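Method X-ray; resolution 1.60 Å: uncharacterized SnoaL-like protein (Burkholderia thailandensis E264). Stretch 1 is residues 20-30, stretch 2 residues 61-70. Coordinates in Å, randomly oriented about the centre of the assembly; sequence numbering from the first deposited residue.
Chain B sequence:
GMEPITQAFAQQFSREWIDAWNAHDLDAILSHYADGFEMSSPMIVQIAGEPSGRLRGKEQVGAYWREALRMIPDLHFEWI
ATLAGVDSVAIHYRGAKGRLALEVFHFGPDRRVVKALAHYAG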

# COMPACT_ATOMS: atom_id res chain seq x y z
N ALA B 20 -9.51 15.88 -6.76
CA ALA B 20 -9.09 17.05 -5.98
C ALA B 20 -7.67 17.46 -6.39
O ALA B 20 -7.37 18.65 -6.58
CB ALA B 20 -9.15 16.78 -4.48
N TRP B 21 -6.78 16.48 -6.52
CA TRP B 21 -5.45 16.72 -7.02
C TRP B 21 -5.48 17.32 -8.42
O TRP B 21 -4.82 18.33 -8.70
CB TRP B 21 -4.62 15.43 -6.98
CG TRP B 21 -4.06 15.24 -5.58
CD1 TRP B 21 -4.55 14.44 -4.61
CD2 TRP B 21 -2.92 15.90 -5.04
NE1 TRP B 21 -3.79 14.54 -3.49
CE2 TRP B 21 -2.77 15.42 -3.73
CE3 TRP B 21 -2.00 16.83 -5.53
CZ2 TRP B 21 -1.78 15.88 -2.90
CZ3 TRP B 21 -0.99 17.26 -4.68
CH2 TRP B 21 -0.89 16.76 -3.39
N ASN B 22 -6.31 16.75 -9.29
CA ASN B 22 -6.36 17.18 -10.68
C ASN B 22 -6.92 18.59 -10.83
O ASN B 22 -6.61 19.30 -11.82
CB ASN B 22 -7.11 16.15 -11.53
CG ASN B 22 -6.25 14.91 -11.76
OD1 ASN B 22 -5.06 14.98 -11.50
ND2 ASN B 22 -6.83 13.80 -12.23
N ALA B 23 -7.78 18.95 -9.88
CA ALA B 23 -8.36 20.29 -9.79
C ALA B 23 -7.39 21.25 -9.12
O ALA B 23 -7.65 22.46 -9.09
CB ALA B 23 -9.63 20.23 -9.02
N HIS B 24 -6.27 20.73 -8.61
CA HIS B 24 -5.27 21.56 -7.92
C HIS B 24 -5.89 22.40 -6.78
O HIS B 24 -5.61 23.63 -6.61
CB HIS B 24 -4.57 22.47 -8.91
CG HIS B 24 -4.04 21.77 -10.12
ND1 HIS B 24 -4.15 22.33 -11.37
CD2 HIS B 24 -3.45 20.57 -10.29
CE1 HIS B 24 -3.64 21.50 -12.26
NE2 HIS B 24 -3.17 20.44 -11.63
N ASP B 25 -6.79 21.73 -6.04
CA ASP B 25 -7.63 22.34 -5.05
C ASP B 25 -7.16 21.79 -3.72
O ASP B 25 -7.58 20.75 -3.26
CB ASP B 25 -9.08 21.97 -5.30
CG ASP B 25 -10.06 22.69 -4.42
OD1 ASP B 25 -9.67 23.13 -3.32
OD2 ASP B 25 -11.24 22.69 -4.79
N LEU B 26 -6.23 22.50 -3.12
CA LEU B 26 -5.63 22.02 -1.91
C LEU B 26 -6.65 21.90 -0.76
O LEU B 26 -6.58 20.99 0.06
CB LEU B 26 -4.40 22.83 -1.54
CG LEU B 26 -3.62 22.30 -0.34
CD1 LEU B 26 -3.18 20.82 -0.52
CD2 LEU B 26 -2.38 23.15 -0.13
N ASP B 27 -7.58 22.85 -0.66
CA ASP B 27 -8.61 22.68 0.36
C ASP B 27 -9.35 21.36 0.15
O ASP B 27 -9.62 20.67 1.12
CB ASP B 27 -9.58 23.85 0.31
CG ASP B 27 -10.63 23.78 1.38
OD1 ASP B 27 -10.22 24.03 2.55
OD2 ASP B 27 -11.80 23.51 1.07
N ALA B 28 -9.68 21.02 -1.09
CA ALA B 28 -10.40 19.78 -1.33
C ALA B 28 -9.55 18.57 -0.97
O ALA B 28 -10.02 17.59 -0.37
CB ALA B 28 -10.84 19.70 -2.81
N ILE B 29 -8.31 18.61 -1.37
CA ILE B 29 -7.37 17.52 -1.05
C ILE B 29 -7.33 17.29 0.46
O ILE B 29 -7.55 16.15 0.92
CB ILE B 29 -5.97 17.82 -1.56
CG1 ILE B 29 -5.93 17.86 -3.10
CG2 ILE B 29 -4.95 16.78 -1.04
CD1 ILE B 29 -4.70 18.64 -3.60
N LEU B 30 -7.09 18.36 1.21
CA LEU B 30 -6.87 18.31 2.67
C LEU B 30 -8.13 17.91 3.40
O LEU B 30 -8.04 17.44 4.53
CB LEU B 30 -6.27 19.60 3.19
CG LEU B 30 -4.79 19.79 2.88
CD1 LEU B 30 -4.28 21.12 3.28
CD2 LEU B 30 -3.92 18.73 3.57
N VAL B 61 2.54 19.27 6.04
CA VAL B 61 2.39 18.53 4.78
C VAL B 61 1.75 19.40 3.71
O VAL B 61 2.23 19.43 2.59
CB VAL B 61 1.59 17.23 4.98
CG1 VAL B 61 1.49 16.52 3.62
CG2 VAL B 61 2.28 16.33 6.03
N GLY B 62 0.76 20.19 4.10
CA GLY B 62 0.07 21.12 3.20
C GLY B 62 1.02 22.11 2.55
O GLY B 62 0.80 22.45 1.41
N ALA B 63 2.04 22.58 3.29
CA ALA B 63 3.02 23.54 2.77
C ALA B 63 3.71 22.96 1.55
O ALA B 63 3.93 23.65 0.57
CB ALA B 63 4.02 23.95 3.85
N TYR B 64 4.06 21.69 1.64
CA TYR B 64 4.71 21.01 0.53
C TYR B 64 3.77 20.81 -0.62
O TYR B 64 4.11 21.05 -1.78
CB TYR B 64 5.29 19.68 0.98
CG TYR B 64 6.62 19.90 1.71
CD1 TYR B 64 7.79 20.12 1.01
CD2 TYR B 64 6.67 19.94 3.12
CE1 TYR B 64 8.98 20.36 1.70
CE2 TYR B 64 7.84 20.15 3.79
CZ TYR B 64 8.99 20.36 3.10
OH TYR B 64 10.14 20.58 3.82
N TRP B 65 2.56 20.36 -0.32
CA TRP B 65 1.61 20.17 -1.40
C TRP B 65 1.25 21.48 -2.11
O TRP B 65 1.04 21.47 -3.35
CB TRP B 65 0.37 19.45 -0.88
CG TRP B 65 0.67 18.06 -0.40
CD1 TRP B 65 1.86 17.41 -0.50
CD2 TRP B 65 -0.23 17.18 0.27
NE1 TRP B 65 1.77 16.17 0.05
CE2 TRP B 65 0.48 15.99 0.51
CE3 TRP B 65 -1.58 17.28 0.66
CZ2 TRP B 65 -0.08 14.93 1.17
CZ3 TRP B 65 -2.16 16.22 1.30
CH2 TRP B 65 -1.40 15.04 1.55
N ARG B 66 1.11 22.56 -1.34
CA ARG B 66 0.85 23.87 -1.86
C ARG B 66 1.94 24.23 -2.84
O ARG B 66 1.64 24.70 -3.95
CB ARG B 66 0.70 24.90 -0.73
CG ARG B 66 0.33 26.32 -1.16
CD ARG B 66 0.11 27.25 0.06
NE ARG B 66 -0.90 26.70 0.93
CZ ARG B 66 -0.69 26.11 2.10
NH1 ARG B 66 0.51 26.05 2.66
NH2 ARG B 66 -1.71 25.57 2.72
N GLU B 67 3.20 24.00 -2.46
CA GLU B 67 4.28 24.32 -3.35
C GLU B 67 4.36 23.40 -4.56
O GLU B 67 4.67 23.87 -5.67
CB GLU B 67 5.60 24.34 -2.59
CG GLU B 67 6.78 24.85 -3.39
CD GLU B 67 6.65 26.29 -3.91
OE1 GLU B 67 5.80 27.08 -3.44
OE2 GLU B 67 7.43 26.65 -4.80
N ALA B 68 4.02 22.11 -4.36
CA ALA B 68 3.92 21.18 -5.49
C ALA B 68 2.97 21.70 -6.53
O ALA B 68 3.29 21.66 -7.73
CB ALA B 68 3.44 19.83 -5.07
N LEU B 69 1.80 22.18 -6.11
CA LEU B 69 0.80 22.66 -7.06
C LEU B 69 1.24 23.93 -7.74
O LEU B 69 0.90 24.21 -8.91
CB LEU B 69 -0.51 22.89 -6.36
CG LEU B 69 -1.17 21.62 -5.84
CD1 LEU B 69 -2.40 22.00 -5.07
CD2 LEU B 69 -1.51 20.66 -7.01
N ARG B 70 2.00 24.73 -7.02
CA ARG B 70 2.51 25.96 -7.59
C ARG B 70 3.59 25.66 -8.66
O ARG B 70 3.60 26.25 -9.75
CB ARG B 70 3.02 26.82 -6.43
CG ARG B 70 3.42 28.18 -6.76
CD ARG B 70 3.76 28.97 -5.49
NE ARG B 70 4.64 30.03 -5.86
CZ ARG B 70 4.26 31.17 -6.40
NH1 ARG B 70 2.98 31.43 -6.62
NH2 ARG B 70 5.17 32.06 -6.74

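Packing of apolar side chains joins the two stretches; no hydrogen bond crosses between them, and 492 Å² is buried, both sides summed. Helix 61-70 runs at 140° to helix 26-30, their axes 11.0 Å apart at closest approach. Trp 65 points toward stretch 1. Its chi1 of -64° (m) and chi2 of -6° lay the indole among Trp 21, Leu 26, Ile 29 and Leu 30. Trp 21 leaves its backbone sideways, but chi1 m (-83°) and chi2 99° bring the far end of its ring across, so that CH2 lies 3.6 Å from CG of Trp 65, edge of Trp 21 to face of Trp 65, with planes at 67°. Farther along the Trp 65 indole, CZ3 meets Ile 29 CG2 at 3.7 Å and Leu 30 CD2 at 3.8 Å; Leu 30, also sideways at CB, reaches it with an m,t rotamer. Leu 26 is a knob: in its t,p rotamer, CD1 lies 3.8 Å from Trp 65 CB, while CD2 lies 3.6 Å from both Gly 62 O and Arg 66 CB. Gly 62 leaves room for Leu 30, whose CD1 lies 4.4 Å from Gly 62 CA; an ideal CB on Gly 62 would point toward stretch 1 and lie a tight 3.4 Å from that CD1. Leu 69, m,t, spreads its methyls: CD1 is 4.1 Å from Leu 26 CB, and CD2 is 4.1 Å from Trp 21 CE3 and 3.8 Å from His 24 CD2. His 24 adopts positive phi in a Schellman motif that ends the first helix, and its NE2 is hydrogen-bonded elsewhere in the structure. Asp 25, chi1 t, points away from stretch 2 and caps the next helix, OD1 accepting from Ala 28 N at 3.1 Å. The polar cap thus stays out of the contact, and Leu 26, the next residue, enters it.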